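Local structure of RNA polymerase II subunit B1 CTD phosphatase RTR1 (Saccharomyces cerevisiae, 5C2Y) at residues E10-T15 with K54-F59; F59-M64 with F138-V143; D63-L68 with G79-G84. The protein removes phosphate from the fifth-position serine of the heptapeptide repeats in the C-terminal domain of RNA polymerase II, regulating the polymerase during transcription. One frame throughout, in Å; residues are numbered along the deposited sequence.

Contact 1 (E10-T15 with K54-F59). With SO4 (sulfate ion), chain D.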
loop_
_atom_site.group_PDB
_atom_site.type_symbol
_atom_site.label_atom_id
_atom_site.label_comp_id
_atom_site.label_asym_id
_atom_site.label_seq_id
_atom_site.Cartn_x
_atom_site.Cartn_y
_atom_site.Cartn_z
ATOM N N GLU A 10 -14.284 1.496 -4.496
ATOM C CA GLU A 10 -15.607 0.973 -4.239
ATOM C C GLU A 10 -15.524 -0.440 -3.658
ATOM O O GLU A 10 -16.265 -0.773 -2.722
ATOM C CB GLU A 10 -16.457 1.005 -5.507
ATOM C CG GLU A 10 -17.943 0.736 -5.251
ATOM C CD GLU A 10 -18.575 1.705 -4.250
ATOM O OE1 GLU A 10 -18.042 2.830 -4.078
ATOM O OE2 GLU A 10 -19.606 1.333 -3.631
ATOM N N ASP A 11 -14.623 -1.262 -4.198
ATOM C CA ASP A 11 -14.395 -2.604 -3.652
ATOM C C ASP A 11 -14.028 -2.553 -2.176
ATOM O O ASP A 11 -14.521 -3.339 -1.374
ATOM C CB ASP A 11 -13.291 -3.320 -4.424
ATOM C CG ASP A 11 -13.578 -3.391 -5.906
ATOM O OD1 ASP A 11 -14.620 -2.835 -6.345
ATOM O OD2 ASP A 11 -12.782 -4.041 -6.620
ATOM N N ILE A 12 -13.157 -1.611 -1.837
ATOM C CA ILE A 12 -12.737 -1.376 -0.466
ATOM C C ILE A 12 -13.904 -0.948 0.421
ATOM O O ILE A 12 -13.977 -1.317 1.596
ATOM C CB ILE A 12 -11.632 -0.311 -0.437
ATOM C CG1 ILE A 12 -10.431 -0.832 -1.218
ATOM C CG2 ILE A 12 -11.231 0.011 0.961
ATOM C CD1 ILE A 12 -9.388 0.172 -1.433
ATOM N N LYS A 13 -14.817 -0.167 -0.151
ATOM C CA LYS A 13 -15.940 0.367 0.605
ATOM C C LYS A 13 -16.997 -0.715 0.793
ATOM O O LYS A 13 -17.609 -0.811 1.858
ATOM C CB LYS A 13 -16.547 1.586 -0.098
ATOM C CG LYS A 13 -15.801 2.918 0.058
ATOM C CD LYS A 13 -16.484 3.951 -0.820
ATOM C CE LYS A 13 -15.720 5.265 -0.936
ATOM N NZ LYS A 13 -16.079 5.953 -2.227
ATOM N N GLU A 14 -17.197 -1.532 -0.240
ATOM C CA GLU A 14 -18.215 -2.578 -0.224
ATOM C C GLU A 14 -17.770 -3.816 0.550
ATOM O O GLU A 14 -18.538 -4.378 1.330
ATOM C CB GLU A 14 -18.600 -2.983 -1.660
ATOM C CG GLU A 14 -19.585 -2.028 -2.359
ATOM C CD GLU A 14 -19.524 -2.112 -3.894
ATOM O OE1 GLU A 14 -18.704 -2.910 -4.415
ATOM O OE2 GLU A 14 -20.284 -1.370 -4.574
ATOM N N THR A 15 -16.529 -4.235 0.337
ATOM C CA THR A 15 -16.039 -5.491 0.890
ATOM C C THR A 15 -15.625 -5.366 2.364
ATOM O O THR A 15 -15.604 -6.362 3.078
ATOM C CB THR A 15 -14.843 -6.019 0.064
ATOM O OG1 THR A 15 -15.117 -5.852 -1.337
ATOM C CG2 THR A 15 -14.556 -7.487 0.364
ATOM N N LYS A 54 -3.748 5.619 -2.698
ATOM C CA LYS A 54 -3.728 6.827 -1.888
ATOM C C LYS A 54 -4.872 6.839 -0.896
ATOM O O LYS A 54 -4.697 7.186 0.275
ATOM C CB LYS A 54 -3.807 8.070 -2.775
ATOM C CG LYS A 54 -2.468 8.564 -3.304
ATOM C CD LYS A 54 -2.603 9.214 -4.676
ATOM C CE LYS A 54 -3.388 10.519 -4.647
ATOM N NZ LYS A 54 -2.629 11.626 -4.021
ATOM N N TYR A 55 -6.058 6.482 -1.373
ATOM C CA TYR A 55 -7.229 6.443 -0.510
ATOM C C TYR A 55 -6.982 5.496 0.652
ATOM O O TYR A 55 -7.351 5.762 1.796
ATOM C CB TYR A 55 -8.462 6.002 -1.305
ATOM C CG TYR A 55 -9.647 5.589 -0.461
ATOM C CD1 TYR A 55 -10.386 6.534 0.231
ATOM C CD2 TYR A 55 -10.029 4.256 -0.362
ATOM C CE1 TYR A 55 -11.460 6.169 1.009
ATOM C CE2 TYR A 55 -11.116 3.884 0.412
ATOM C CZ TYR A 55 -11.828 4.848 1.090
ATOM O OH TYR A 55 -12.913 4.502 1.863
ATOM N N LEU A 56 -6.338 4.390 0.316
ATOM C CA LEU A 56 -6.057 3.283 1.213
ATOM C C LEU A 56 -5.267 3.683 2.456
ATOM O O LEU A 56 -5.449 3.108 3.531
ATOM C CB LEU A 56 -5.289 2.253 0.418
ATOM C CG LEU A 56 -5.215 0.796 0.764
ATOM C CD1 LEU A 56 -6.467 0.124 0.276
ATOM C CD2 LEU A 56 -3.990 0.274 0.044
ATOM N N GLY A 57 -4.382 4.664 2.300
ATOM C CA GLY A 57 -3.582 5.174 3.403
ATOM C C GLY A 57 -4.286 5.488 4.724
ATOM O O GLY A 57 -3.669 5.348 5.789
ATOM N N ARG A 58 -5.552 5.915 4.665
ATOM C CA ARG A 58 -6.365 6.158 5.868
ATOM C C ARG A 58 -6.362 4.993 6.831
ATOM O O ARG A 58 -6.499 5.182 8.045
ATOM C CB ARG A 58 -7.833 6.415 5.524
ATOM C CG ARG A 58 -8.079 7.509 4.579
ATOM C CD ARG A 58 -9.263 7.189 3.744
ATOM N NE ARG A 58 -9.455 8.256 2.787
ATOM C CZ ARG A 58 -10.262 9.283 2.998
ATOM N NH1 ARG A 58 -10.962 9.358 4.130
ATOM N NH2 ARG A 58 -10.382 10.223 2.073
ATOM N N PHE A 59 -6.246 3.792 6.266
ATOM C CA PHE A 59 -6.571 2.557 6.962
ATOM C C PHE A 59 -5.355 1.813 7.453
ATOM O O PHE A 59 -5.491 0.829 8.173
ATOM C CB PHE A 59 -7.368 1.628 6.038
ATOM C CG PHE A 59 -8.661 2.218 5.539
ATOM C CD1 PHE A 59 -9.754 2.358 6.387
ATOM C CD2 PHE A 59 -8.794 2.604 4.221
ATOM C CE1 PHE A 59 -10.942 2.884 5.921
ATOM C CE2 PHE A 59 -9.978 3.127 3.757
ATOM C CZ PHE A 59 -11.048 3.270 4.604
HETATM S S SO4 D . -4.847 13.928 -3.629
HETATM O O1 SO4 D . -4.339 14.054 -4.996
HETATM O O2 SO4 D . -3.729 13.794 -2.701
HETATM O O3 SO4 D . -5.719 12.755 -3.565
HETATM O O4 SO4 D . -5.634 15.103 -3.266
#
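Ile12 reaches from the N-terminal helix 9-17 to three side chains of segment 54-59, and its two branches divide the work. CG1 lies beside the backbone N (chi1 -62°), and the extended chain beyond it brings CD1 to 3.4 Å from CD1 of Leu56, the two side chains crossing at about a right angle. CG2, anti to the backbone N, comes instead to the edge of the Tyr55 ring, close to its plane and 3.9 Å from CE2. The same methyl also stands 4.4 Å from CE2 of Phe59. The fold is built of helices and loops without strands, and here helix 9-17 packs on the C-terminal part of helix 50-56 and the residues that follow, with no hydrogen bond between the segments. Tyr55 and Ile12 lie alongside, running in opposite senses, and CG of Tyr55, anti to the backbone N (chi1 165°), carries the phenol tip over to Lys13, with OH 3.8 Å from CG of Lys13. NZ of Lys13 lies 6.0 Å from the centroid of the Tyr55 ring, long and at most a weak cation-pi attraction. Ile9 and Leu17 also touch Tyr55, while Ile38 and Leu42 of helix 28-42 pack against Leu56.

Contact 2 (F59-M64 with F138-V143)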
loop_
_atom_site.group_PDB
_atom_site.type_symbol
_atom_site.label_atom_id
_atom_site.label_comp_id
_atom_site.label_asym_id
_atom_site.label_seq_id
_atom_site.Cartn_x
_atom_site.Cartn_y
_atom_site.Cartn_z
ATOM N N PHE A 59 -6.246 3.792 6.266
ATOM C CA PHE A 59 -6.571 2.557 6.962
ATOM C C PHE A 59 -5.355 1.813 7.453
ATOM O O PHE A 59 -5.491 0.829 8.173
ATOM C CB PHE A 59 -7.368 1.628 6.038
ATOM C CG PHE A 59 -8.661 2.218 5.539
ATOM C CD1 PHE A 59 -9.754 2.358 6.387
ATOM C CD2 PHE A 59 -8.794 2.604 4.221
ATOM C CE1 PHE A 59 -10.942 2.884 5.921
ATOM C CE2 PHE A 59 -9.978 3.127 3.757
ATOM C CZ PHE A 59 -11.048 3.270 4.604
ATOM N N LEU A 60 -4.170 2.268 7.047
ATOM C CA LEU A 60 -2.928 1.539 7.305
ATOM C C LEU A 60 -1.939 2.282 8.182
ATOM O O LEU A 60 -1.881 3.508 8.200
ATOM C CB LEU A 60 -2.233 1.194 5.992
ATOM C CG LEU A 60 -3.102 0.445 4.992
ATOM C CD1 LEU A 60 -2.280 0.077 3.787
ATOM C CD2 LEU A 60 -3.683 -0.785 5.651
ATOM N N THR A 61 -1.159 1.502 8.912
ATOM C CA THR A 61 0.004 1.992 9.616
ATOM C C THR A 61 1.214 1.425 8.873
ATOM O O THR A 61 1.070 0.451 8.122
ATOM C CB THR A 61 -0.004 1.545 11.077
ATOM O OG1 THR A 61 -0.055 0.114 11.119
ATOM C CG2 THR A 61 -1.222 2.108 11.809
ATOM N N PRO A 62 2.403 2.037 9.053
ATOM C CA PRO A 62 3.616 1.487 8.451
ATOM C C PRO A 62 3.782 -0.013 8.694
ATOM O O PRO A 62 4.224 -0.747 7.800
ATOM C CB PRO A 62 4.712 2.289 9.144
ATOM C CG PRO A 62 4.102 3.597 9.301
ATOM C CD PRO A 62 2.692 3.317 9.720
ATOM N N ASP A 63 3.401 -0.467 9.882
ATOM C CA ASP A 63 3.557 -1.872 10.232
ATOM C C ASP A 63 2.584 -2.741 9.470
ATOM O O ASP A 63 2.966 -3.788 8.943
ATOM C CB ASP A 63 3.388 -2.059 11.728
ATOM C CG ASP A 63 4.211 -1.076 12.508
ATOM O OD1 ASP A 63 5.382 -1.409 12.788
ATOM O OD2 ASP A 63 3.704 0.047 12.794
ATOM N N MET A 64 1.334 -2.302 9.383
ATOM C CA MET A 64 0.337 -3.066 8.645
ATOM C C MET A 64 0.711 -3.148 7.175
ATOM O O MET A 64 0.490 -4.167 6.528
ATOM C CB MET A 64 -1.051 -2.461 8.807
ATOM C CG MET A 64 -1.724 -2.811 10.118
ATOM S SD MET A 64 -1.891 -4.597 10.420
ATOM C CE MET A 64 -2.549 -4.506 12.092
ATOM N N PHE A 138 -8.511 2.090 14.641
ATOM C CA PHE A 138 -9.695 2.310 15.457
ATOM C C PHE A 138 -9.671 3.701 16.103
ATOM O O PHE A 138 -10.723 4.289 16.363
ATOM C CB PHE A 138 -9.822 1.217 16.526
ATOM C CG PHE A 138 -9.052 1.495 17.787
ATOM C CD1 PHE A 138 -7.669 1.432 17.800
ATOM C CD2 PHE A 138 -9.719 1.794 18.971
ATOM C CE1 PHE A 138 -6.950 1.682 18.971
ATOM C CE2 PHE A 138 -9.010 2.046 20.148
ATOM C CZ PHE A 138 -7.623 1.992 20.141
ATOM N N ALA A 139 -8.466 4.218 16.346
ATOM C CA ALA A 139 -8.276 5.577 16.847
ATOM C C ALA A 139 -8.589 6.666 15.799
ATOM O O ALA A 139 -8.790 7.826 16.137
ATOM C CB ALA A 139 -6.859 5.737 17.354
ATOM N N ARG A 140 -8.635 6.291 14.528
ATOM C CA ARG A 140 -8.931 7.250 13.470
ATOM C C ARG A 140 -10.424 7.364 13.258
ATOM O O ARG A 140 -10.943 6.950 12.208
ATOM C CB ARG A 140 -8.245 6.833 12.170
ATOM C CG ARG A 140 -6.784 6.481 12.363
ATOM C CD ARG A 140 -6.174 5.902 11.107
ATOM N NE ARG A 140 -4.770 5.587 11.342
ATOM C CZ ARG A 140 -3.884 5.337 10.388
ATOM N NH1 ARG A 140 -4.258 5.350 9.114
ATOM N NH2 ARG A 140 -2.620 5.080 10.712
ATOM N N THR A 141 -11.103 7.923 14.259
ATOM C CA THR A 141 -12.558 8.032 14.252
ATOM C C THR A 141 -13.119 8.581 12.955
ATOM O O THR A 141 -12.693 9.633 12.478
ATOM C CB THR A 141 -13.070 8.938 15.368
ATOM O OG1 THR A 141 -12.439 8.600 16.609
ATOM C CG2 THR A 141 -14.566 8.774 15.499
ATOM N N GLY A 142 -14.076 7.865 12.385
ATOM C CA GLY A 142 -14.760 8.349 11.213
ATOM C C GLY A 142 -14.141 8.085 9.857
ATOM O O GLY A 142 -14.860 8.190 8.861
ATOM N N VAL A 143 -12.852 7.729 9.784
ATOM C CA VAL A 143 -12.193 7.574 8.470
ATOM C C VAL A 143 -12.766 6.453 7.622
ATOM O O VAL A 143 -12.333 6.264 6.495
ATOM C CB VAL A 143 -10.669 7.294 8.561
ATOM C CG1 VAL A 143 -9.951 8.372 9.364
ATOM C CG2 VAL A 143 -10.402 5.901 9.103
#
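Arg140 meets the carbonyl O of Leu60 with both terminal nitrogens of its guanidinium, a forked approach at the edge of the group and near its plane. NH1 and NH2 each stand 3.1 Å from Leu60 O, and both bonds are weak, with N-H...O angles of 132° and 134°, because a single oxygen placed between two N-H groups can lie straight ahead of neither. NH1 is also hydrogen-bonded to Arg58 O, a firmer bond than either to Leu60, and NH2 to Glu135 O. Beside this fork, CG2 of Thr61 lies 3.5 Å from Arg140 NH2. At the other end of the contact CE1 of Phe59 approaches Val143 twice, 3.7 Å from its carbonyl O and 4.4 Å from its CG2. The guanidinium arrives on a side chain extended from CG to NE, which spans the distance from the loop to the backbone between helices 50-56 and 62-74. Behind it the loop folds as a type II beta turn from Arg140 to Val143, closed by a hydrogen bond of 3.2 Å from Val143 N to Arg140 O. Thr61, at the N-cap of helix 62-74, turns OG1 to accept from Met64 N. The buried guanidinium is thus met by the carbonyls of Arg58, Leu60 and Glu135, an arrangement that probably spreads its charge over several oxygens and ties the loop to the link between helices 50-56 and 62-74.

Contact 3 (D63-L68 with G79-G84). With ZN (zinc ion), chain C.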
loop_
_atom_site.group_PDB
_atom_site.type_symbol
_atom_site.label_atom_id
_atom_site.label_comp_id
_atom_site.label_asym_id
_atom_site.label_seq_id
_atom_site.Cartn_x
_atom_site.Cartn_y
_atom_site.Cartn_z
ATOM N N ASP A 63 3.401 -0.467 9.882
ATOM C CA ASP A 63 3.557 -1.872 10.232
ATOM C C ASP A 63 2.584 -2.741 9.470
ATOM O O ASP A 63 2.966 -3.788 8.943
ATOM C CB ASP A 63 3.388 -2.059 11.728
ATOM C CG ASP A 63 4.211 -1.076 12.508
ATOM O OD1 ASP A 63 5.382 -1.409 12.788
ATOM O OD2 ASP A 63 3.704 0.047 12.794
ATOM N N MET A 64 1.334 -2.302 9.383
ATOM C CA MET A 64 0.337 -3.066 8.645
ATOM C C MET A 64 0.711 -3.148 7.175
ATOM O O MET A 64 0.490 -4.167 6.528
ATOM C CB MET A 64 -1.051 -2.461 8.807
ATOM C CG MET A 64 -1.724 -2.811 10.118
ATOM S SD MET A 64 -1.891 -4.597 10.420
ATOM C CE MET A 64 -2.549 -4.506 12.092
ATOM N N TYR A 65 1.306 -2.086 6.654
ATOM C CA TYR A 65 1.711 -2.093 5.263
ATOM C C TYR A 65 2.828 -3.115 5.091
ATOM O O TYR A 65 2.844 -3.866 4.117
ATOM C CB TYR A 65 2.141 -0.697 4.818
ATOM C CG TYR A 65 2.600 -0.651 3.396
ATOM C CD1 TYR A 65 1.699 -0.463 2.363
ATOM C CD2 TYR A 65 3.936 -0.798 3.079
ATOM C CE1 TYR A 65 2.125 -0.420 1.037
ATOM C CE2 TYR A 65 4.367 -0.755 1.763
ATOM C CZ TYR A 65 3.460 -0.568 0.749
ATOM O OH TYR A 65 3.899 -0.527 -0.547
ATOM N N GLN A 66 3.744 -3.163 6.054
ATOM C CA GLN A 66 4.799 -4.184 6.051
ATOM C C GLN A 66 4.216 -5.589 5.921
ATOM O O GLN A 66 4.628 -6.370 5.046
ATOM C CB GLN A 66 5.650 -4.101 7.317
ATOM C CG GLN A 66 6.933 -4.902 7.215
ATOM C CD GLN A 66 7.660 -4.616 5.902
ATOM O OE1 GLN A 66 8.139 -3.497 5.675
ATOM N NE2 GLN A 66 7.741 -5.626 5.027
ATOM N N ASP A 67 3.252 -5.895 6.791
ATOM C CA ASP A 67 2.538 -7.161 6.744
ATOM C C ASP A 67 1.923 -7.428 5.364
ATOM O O ASP A 67 1.975 -8.540 4.866
ATOM C CB ASP A 67 1.453 -7.183 7.816
ATOM C CG ASP A 67 2.010 -7.447 9.201
ATOM O OD1 ASP A 67 3.117 -8.027 9.294
ATOM O OD2 ASP A 67 1.329 -7.079 10.193
ATOM N N LEU A 68 1.348 -6.404 4.749
ATOM C CA LEU A 68 0.773 -6.535 3.419
ATOM C C LEU A 68 1.825 -6.909 2.367
ATOM O O LEU A 68 1.585 -7.744 1.504
ATOM C CB LEU A 68 0.078 -5.233 3.024
ATOM C CG LEU A 68 -0.521 -5.179 1.619
ATOM C CD1 LEU A 68 -1.564 -6.281 1.393
ATOM C CD2 LEU A 68 -1.118 -3.804 1.389
ATOM N N GLY A 79 5.915 -6.339 -3.861
ATOM C CA GLY A 79 5.395 -5.790 -2.620
ATOM C C GLY A 79 4.466 -4.609 -2.803
ATOM O O GLY A 79 3.529 -4.421 -2.014
ATOM N N TYR A 80 4.715 -3.812 -3.845
ATOM C CA TYR A 80 3.969 -2.577 -4.087
ATOM C C TYR A 80 2.569 -2.911 -4.588
ATOM O O TYR A 80 2.431 -3.648 -5.561
ATOM C CB TYR A 80 4.726 -1.715 -5.100
ATOM C CG TYR A 80 4.291 -0.260 -5.239
ATOM C CD1 TYR A 80 4.091 0.542 -4.126
ATOM C CD2 TYR A 80 4.147 0.319 -6.488
ATOM C CE1 TYR A 80 3.740 1.870 -4.256
ATOM C CE2 TYR A 80 3.790 1.638 -6.630
ATOM C CZ TYR A 80 3.590 2.409 -5.514
ATOM O OH TYR A 80 3.239 3.728 -5.670
ATOM N N PRO A 81 1.522 -2.368 -3.943
ATOM C CA PRO A 81 0.179 -2.856 -4.305
ATOM C C PRO A 81 -0.313 -2.515 -5.723
ATOM O O PRO A 81 -1.332 -3.077 -6.124
ATOM C CB PRO A 81 -0.730 -2.199 -3.252
ATOM C CG PRO A 81 0.153 -1.971 -2.082
ATOM C CD PRO A 81 1.505 -1.610 -2.684
ATOM N N LEU A 82 0.379 -1.656 -6.470
ATOM C CA LEU A 82 -0.071 -1.330 -7.827
ATOM C C LEU A 82 0.499 -2.308 -8.839
ATOM O O LEU A 82 0.074 -2.320 -9.988
ATOM C CB LEU A 82 0.317 0.103 -8.215
ATOM C CG LEU A 82 -0.386 1.312 -7.569
ATOM C CD1 LEU A 82 0.352 2.604 -7.825
ATOM C CD2 LEU A 82 -1.799 1.457 -8.051
ATOM N N CYS A 83 1.450 -3.138 -8.415
ATOM C CA CYS A 83 2.184 -4.008 -9.335
ATOM C C CYS A 83 1.698 -5.437 -9.318
ATOM O O CYS A 83 1.572 -6.031 -8.253
ATOM C CB CYS A 83 3.671 -4.009 -9.001
ATOM S SG CYS A 83 4.641 -5.051 -10.110
ATOM N N GLY A 84 1.465 -5.995 -10.501
ATOM C CA GLY A 84 1.017 -7.366 -10.635
ATOM C C GLY A 84 2.113 -8.337 -11.023
ATOM O O GLY A 84 1.861 -9.512 -11.243
HETATM ZN ZN ZN C . 6.532 -4.324 -9.219
#
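The hydroxyl of Tyr65, a polar atom in a buried place, ends against the ring of a proline: OH lies 3.4 Å from CD of Pro81, the two side chains meeting tip to tip. The same oxygen sits at the edge of the Tyr80 ring, in its plane, 3.7 Å from CD1. Its hydrogen-bonding partner lies outside both segments, Ser125 OG of helix 119-129, so the hydroxyl is satisfied while the ring behind it packs. CG of Tyr65 is anti to the backbone N (chi1 179°), which sends the ring off the helix toward the loop and sets CE1 4.0 Å from Pro81 CD. Leu68, one turn on, adds CD2 at 4.1 Å from Pro81 CG. Both segments belong to what is predicted to be the RTR1-type zinc finger of the Rtr1/RPAP2 family. The type I beta turn from Tyr80 to Cys83, closed by a hydrogen bond from Cys83 N to Tyr80 O, presents Cys83 SG to the zinc ion at 2.2 Å. Cys78, Cys117 and His121 complete the metal site. A phenylalanine in place of Tyr65 would probably leave Ser125 without its hydroxyl partner and open a small gap beside Pro81 CD and the Tyr80 edge. Beyond the contact, the Tyr80 ring meets that of the zinc ligand His121, planes at about 40°, and its hydroxyl is hydrogen-bonded to Glu164.

How the contacts relate
All three contacts are buried and none is a surface contact, yet they differ in place and chemistry: the centre of contact 3 lies about 5 Å from the centre of the chain, those of contacts 1 and 2 about 11 and 13 Å. Contact 1 is apolar packing between helices, contact 2 joins a charged group and backbone carbonyls to a small apolar touch, and contact 3 combines apolar packing with a metal-binding turn. Contacts 1 and 2 share Phe59, whose ring serves both, and also touch through the backbone of segment 54-59 and the side chain of Arg140. Contacts 2 and 3 both use helix 62-74, with Leu60 packing on Tyr65 between them.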